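Local coordinates for protein acinetobacter secreted protease CpaA (Acinetobacter nosocomialis M2, PDB 6O38) that probably cleaves proteins as a zinc metalloprotease secreted through the type II system, and forms a complex with its chaperone CpaB, at residues G19-E24 with N44-T49; S76-Q81 with T113-K118. One frame throughout, in Å; residues are numbered along the deposited sequence.

Interaction 1: residues G19-E24 with N44-T49; sequences GYSDLE and NSDKIT
L23 and its neighbours in 19-24 meet 44-49 first through the backbone, along two short parallel strands, 22-24 and 47-49, whose axes come within 4.7 Å and diverge by 12°. Three hydrogen bonds hold them. K47 N donates a hydrogen bond to S21 O at 3.0 Å, with the donor standing above the carbonyl plane. L23 N reaches K47 O at 2.8 Å, and this bond is almost straight at 178°. T49 N then closes on L23 O at 2.9 Å. L23 is therefore gripped from both its N and its O, by K47 and T49 on either side of I48. Weaker CA-H...O contacts fill in between, such as I48 CA to L23 O.

Both strands belong to a beta-sandwich domain of the StcE metalloprotease type; 22-27 pairs in parallel with 47-52 and, at its other edge, with 3-5.

Apolar contact falls on the face that carries L23 and I48. L23 CB lies 4.3 Å from I48 CG1, and I16 touches both side chains, while W91 touches I48.

D22, K47, E24 and T49 line the other face. D22 and K47 run side by side in the same direction; D22 has CG anti to its backbone N (chi1 -170°), and its OD1 rests on the aliphatic K47 CD at 3.4 Å. The charges themselves stay apart, with K47 NZ 5.0 Å from D22 OD1. E24 and T49 pair likewise, E24 OE2 packing on T49 CG2 while making a salt bridge to R51. Before the strands begin, the carboxylate of D46 sits beside Y20 O, its OD2 accepting from N43 N.

Interaction 2: residues S76-Q81 with T113-K118; sequences SGDVYQ and TATMQK
T115 and D78 join two stretches that probably belong to consecutive StcE-type beta-sandwich domains. Both residues sit in loop just ahead of strands 79-85 and 116-121, and their side chains cross at about a right angle.

The bond to T115 CB points toward 76-81. CB lies 3.6 Å from Y80 OH and also packs against both carboxylate oxygens of D78. At CB the side chain forks. One branch, CG2, is anti to the backbone N and touches the Y80 hydroxyl. The other, OG1, is anti to the carbonyl carbon (chi1 -67°) and donates to D78 OD2 at 2.9 Å, on the syn lone pair. N75 ND2 bonds to the same OG1, and N75 N to D78 OD2, so N75 braces both ends of this bond. The second carboxylate oxygen, D78 OD1, accepts a hydrogen bond from T115 N at 3.3 Å, met on the syn side but 24° out of the carboxylate plane, so the carboxylate holds T115 by side chain and backbone together. At the next residue, selenomethionine M116, the side chain crosses that of Y80 at about a right angle, with Y80 CE1 3.9 Å from M116 CB.

Interaction 1 is partly buried and belongs to strand pairing, whereas interaction 2 is a buried contact between segments that form no backbone-to-backbone hydrogen bond. The first relies on main-chain hydrogen bonds and has a greasy face and a polar face; the second relies on a carboxylate that takes a threonine hydroxyl and backbone N-H, with a tyrosine packed beside them. They meet in the sheet, where strands 47-52 and 79-85 are antiparallel neighbours: T49 CG2 lies 3.5 Å from Y80 O, and K47 CD packs on Q81 OE1. Thus 79-85 pairs with 47-52, while D78, just before the strand, and Y80 within it reach across to 113-118, probably part of the next beta-sandwich domain.

Interaction 1: residues G19-E24 with N44-T49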
loop_
_atom_site.group_PDB
_atom_site.type_symbol
_atom_site.label_atom_id
_atom_site.label_comp_id
_atom_site.label_asym_id
_atom_site.label_seq_id
_atom_site.Cartn_x
_atom_site.Cartn_y
_atom_site.Cartn_z
ATOM N N GLY A 19 -3.132 21.502 31.187
ATOM C CA GLY A 19 -3.276 22.320 32.371
ATOM C C GLY A 19 -4.645 22.300 33.012
ATOM O O GLY A 19 -4.827 22.936 34.058
ATOM N N TYR A 20 -5.610 21.597 32.427
ATOM C CA TYR A 20 -6.960 21.507 32.964
ATOM C C TYR A 20 -7.172 20.129 33.573
ATOM O O TYR A 20 -6.848 19.112 32.951
ATOM C CB TYR A 20 -8.004 21.768 31.876
ATOM C CG TYR A 20 -7.914 23.140 31.246
ATOM C CD1 TYR A 20 -8.514 24.241 31.843
ATOM C CD2 TYR A 20 -7.235 23.332 30.050
ATOM C CE1 TYR A 20 -8.437 25.496 31.268
ATOM C CE2 TYR A 20 -7.152 24.583 29.468
ATOM C CZ TYR A 20 -7.755 25.661 30.081
ATOM O OH TYR A 20 -7.674 26.907 29.504
ATOM N N SER A 21 -7.716 20.099 34.792
ATOM C CA SER A 21 -8.005 18.828 35.446
ATOM C C SER A 21 -9.256 18.168 34.882
ATOM O O SER A 21 -9.379 16.939 34.931
ATOM C CB SER A 21 -8.155 19.036 36.954
ATOM O OG SER A 21 -8.464 17.817 37.608
ATOM N N ASP A 22 -10.186 18.960 34.348
ATOM C CA ASP A 22 -11.423 18.429 33.774
ATOM C C ASP A 22 -11.821 19.364 32.634
ATOM O O ASP A 22 -12.419 20.417 32.874
ATOM C CB ASP A 22 -12.517 18.325 34.828
ATOM C CG ASP A 22 -13.726 17.550 34.339
ATOM O OD1 ASP A 22 -13.641 16.925 33.262
ATOM O OD2 ASP A 22 -14.762 17.568 35.036
ATOM N N LEU A 23 -11.489 18.974 31.409
ATOM C CA LEU A 23 -11.679 19.812 30.235
ATOM C C LEU A 23 -12.712 19.198 29.300
ATOM O O LEU A 23 -12.820 17.975 29.181
ATOM C CB LEU A 23 -10.352 20.011 29.494
ATOM C CG LEU A 23 -10.340 20.907 28.254
ATOM C CD1 LEU A 23 -10.954 22.263 28.562
ATOM C CD2 LEU A 23 -8.922 21.069 27.743
ATOM N N GLU A 24 -13.474 20.066 28.636
ATOM C CA GLU A 24 -14.489 19.653 27.671
ATOM C C GLU A 24 -14.307 20.474 26.401
ATOM O O GLU A 24 -14.522 21.690 26.407
ATOM C CB GLU A 24 -15.896 19.827 28.242
ATOM C CG GLU A 24 -16.985 19.183 27.403
ATOM C CD GLU A 24 -18.274 18.988 28.174
ATOM O OE1 GLU A 24 -18.742 19.954 28.813
ATOM O OE2 GLU A 24 -18.811 17.862 28.150
ATOM N N ASN A 44 -1.892 13.164 36.189
ATOM C CA ASN A 44 -2.321 11.767 36.207
ATOM C C ASN A 44 -3.794 11.621 35.837
ATOM O O ASN A 44 -4.133 11.022 34.812
ATOM C CB ASN A 44 -2.048 11.153 37.581
ATOM C CG ASN A 44 -2.164 9.640 37.574
ATOM O OD1 ASN A 44 -1.937 8.994 36.551
ATOM N ND2 ASN A 44 -2.520 9.069 38.719
ATOM N N SER A 45 -4.691 12.169 36.658
ATOM C CA SER A 45 -6.123 11.935 36.510
ATOM C C SER A 45 -6.827 13.049 35.741
ATOM O O SER A 45 -8.001 13.335 36.003
ATOM C CB SER A 45 -6.772 11.740 37.879
ATOM O OG SER A 45 -6.343 10.528 38.476
ATOM N N ASP A 46 -6.139 13.680 34.794
ATOM C CA ASP A 46 -6.772 14.698 33.969
ATOM C C ASP A 46 -7.798 14.064 33.038
ATOM O O ASP A 46 -7.565 12.994 32.466
ATOM C CB ASP A 46 -5.724 15.460 33.159
ATOM C CG ASP A 46 -4.835 16.330 34.028
ATOM O OD1 ASP A 46 -5.046 16.354 35.259
ATOM O OD2 ASP A 46 -3.929 16.991 33.479
ATOM N N LYS A 47 -8.941 14.729 32.889
ATOM C CA LYS A 47 -10.043 14.236 32.073
ATOM C C LYS A 47 -10.300 15.200 30.924
ATOM O O LYS A 47 -10.395 16.414 31.135
ATOM C CB LYS A 47 -11.314 14.063 32.911
ATOM C CG LYS A 47 -12.534 13.650 32.103
ATOM C CD LYS A 47 -13.778 13.560 32.973
ATOM C CE LYS A 47 -13.646 12.467 34.022
ATOM N NZ LYS A 47 -14.889 12.322 34.828
ATOM N N ILE A 48 -10.412 14.655 29.714
ATOM C CA ILE A 48 -10.739 15.426 28.520
ATOM C C ILE A 48 -11.926 14.763 27.838
ATOM O O ILE A 48 -11.923 13.545 27.625
ATOM C CB ILE A 48 -9.543 15.523 27.551
ATOM C CG1 ILE A 48 -8.456 16.429 28.131
ATOM C CG2 ILE A 48 -9.993 16.029 26.187
ATOM C CD1 ILE A 48 -7.320 16.705 27.170
ATOM N N THR A 49 -12.940 15.559 27.502
ATOM C CA THR A 49 -14.131 15.068 26.824
ATOM C C THR A 49 -14.346 15.872 25.551
ATOM O O THR A 49 -14.401 17.105 25.593
ATOM C CB THR A 49 -15.367 15.162 27.725
ATOM O OG1 THR A 49 -15.181 14.334 28.880
ATOM C CG2 THR A 49 -16.611 14.706 26.977
#

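Interaction 2: residues S76-Q81 with T113-K118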
loop_
_atom_site.group_PDB
_atom_site.type_symbol
_atom_site.label_atom_id
_atom_site.label_comp_id
_atom_site.label_asym_id
_atom_site.label_seq_id
_atom_site.Cartn_x
_atom_site.Cartn_y
_atom_site.Cartn_z
ATOM N N SER A 76 -21.081 14.173 14.317
ATOM C CA SER A 76 -22.054 14.926 15.097
ATOM C C SER A 76 -22.803 13.985 16.034
ATOM O O SER A 76 -23.416 13.009 15.587
ATOM C CB SER A 76 -23.026 15.652 14.170
ATOM O OG SER A 76 -23.988 16.385 14.909
ATOM N N GLY A 77 -22.753 14.277 17.333
ATOM C CA GLY A 77 -23.383 13.453 18.340
ATOM C C GLY A 77 -22.437 12.552 19.104
ATOM O O GLY A 77 -22.857 11.940 20.095
ATOM N N ASP A 78 -21.181 12.453 18.679
ATOM C CA ASP A 78 -20.204 11.629 19.374
ATOM C C ASP A 78 -19.715 12.321 20.642
ATOM O O ASP A 78 -19.603 13.548 20.706
ATOM C CB ASP A 78 -19.016 11.315 18.464
ATOM C CG ASP A 78 -19.307 10.192 17.487
ATOM O OD1 ASP A 78 -20.129 9.312 17.821
ATOM O OD2 ASP A 78 -18.712 10.184 16.388
ATOM N N VAL A 79 -19.429 11.512 21.659
ATOM C CA VAL A 79 -18.908 11.982 22.941
ATOM C C VAL A 79 -17.768 11.046 23.324
ATOM O O VAL A 79 -18.005 9.913 23.759
ATOM C CB VAL A 79 -19.983 12.018 24.035
ATOM C CG1 VAL A 79 -19.370 12.420 25.369
ATOM C CG2 VAL A 79 -21.104 12.979 23.652
ATOM N N TYR A 80 -16.533 11.508 23.158
ATOM C CA TYR A 80 -15.350 10.748 23.532
ATOM C C TYR A 80 -14.778 11.294 24.833
ATOM O O TYR A 80 -14.691 12.510 25.020
ATOM C CB TYR A 80 -14.289 10.807 22.431
ATOM C CG TYR A 80 -14.702 10.134 21.145
ATOM C CD1 TYR A 80 -14.484 8.776 20.953
ATOM C CD2 TYR A 80 -15.306 10.852 20.124
ATOM C CE1 TYR A 80 -14.859 8.152 19.780
ATOM C CE2 TYR A 80 -15.684 10.237 18.944
ATOM C CZ TYR A 80 -15.458 8.887 18.778
ATOM O OH TYR A 80 -15.831 8.266 17.608
ATOM N N GLN A 81 -14.388 10.390 25.728
ATOM C CA GLN A 81 -13.856 10.759 27.033
ATOM C C GLN A 81 -12.530 10.047 27.253
ATOM O O GLN A 81 -12.438 8.829 27.073
ATOM C CB GLN A 81 -14.840 10.405 28.153
ATOM C CG GLN A 81 -14.446 10.940 29.519
ATOM C CD GLN A 81 -15.411 10.516 30.608
ATOM O OE1 GLN A 81 -15.648 11.253 31.565
ATOM N NE2 GLN A 81 -15.971 9.319 30.470
ATOM N N THR A 113 -26.100 4.064 18.713
ATOM C CA THR A 113 -25.694 4.750 17.494
ATOM C C THR A 113 -24.333 5.422 17.621
ATOM O O THR A 113 -23.896 6.084 16.676
ATOM C CB THR A 113 -26.744 5.792 17.093
ATOM O OG1 THR A 113 -26.813 6.814 18.096
ATOM C CG2 THR A 113 -28.110 5.139 16.944
ATOM N N ALA A 114 -23.663 5.272 18.763
ATOM C CA ALA A 114 -22.342 5.857 18.943
ATOM C C ALA A 114 -21.348 5.248 17.963
ATOM O O ALA A 114 -21.373 4.044 17.691
ATOM C CB ALA A 114 -21.862 5.652 20.380
ATOM N N THR A 115 -20.472 6.099 17.422
ATOM C CA THR A 115 -19.488 5.639 16.446
ATOM C C THR A 115 -18.574 4.575 17.040
ATOM O O THR A 115 -18.254 3.580 16.377
ATOM C CB THR A 115 -18.671 6.826 15.931
ATOM O OG1 THR A 115 -19.519 7.699 15.173
ATOM C CG2 THR A 115 -17.525 6.352 15.048
HETATM N N MSE A 116 -18.155 4.755 18.288
HETATM C CA MSE A 116 -17.274 3.789 18.932
HETATM C C MSE A 116 -17.883 3.231 20.214
HETATM O O MSE A 116 -18.327 3.981 21.084
HETATM C CB MSE A 116 -15.916 4.423 19.228
HETATM C CG MSE A 116 -14.928 3.478 19.885
HETATM SE SE MSE A 116 -13.093 4.076 19.656
HETATM C CE MSE A 116 -13.027 4.023 17.709
ATOM N N GLN A 117 -17.903 1.904 20.319
ATOM C CA GLN A 117 -18.452 1.218 21.477
ATOM C C GLN A 117 -17.541 0.056 21.843
ATOM O O GLN A 117 -16.720 -0.392 21.039
ATOM C CB GLN A 117 -19.876 0.706 21.211
ATOM C CG GLN A 117 -20.851 1.779 20.753
ATOM C CD GLN A 117 -22.242 1.233 20.506
ATOM O OE1 GLN A 117 -22.797 0.515 21.338
ATOM N NE2 GLN A 117 -22.809 1.563 19.351
ATOM N N LYS A 118 -17.687 -0.426 23.074
ATOM C CA LYS A 118 -16.899 -1.541 23.580
ATOM C C LYS A 118 -17.825 -2.652 24.049
ATOM O O LYS A 118 -18.738 -2.411 24.845
ATOM C CB LYS A 118 -15.989 -1.099 24.729
ATOM C CG LYS A 118 -15.210 -2.235 25.372
ATOM C CD LYS A 118 -14.048 -1.714 26.202
ATOM C CE LYS A 118 -14.182 -2.124 27.660
ATOM N NZ LYS A 118 -12.859 -2.393 28.287
#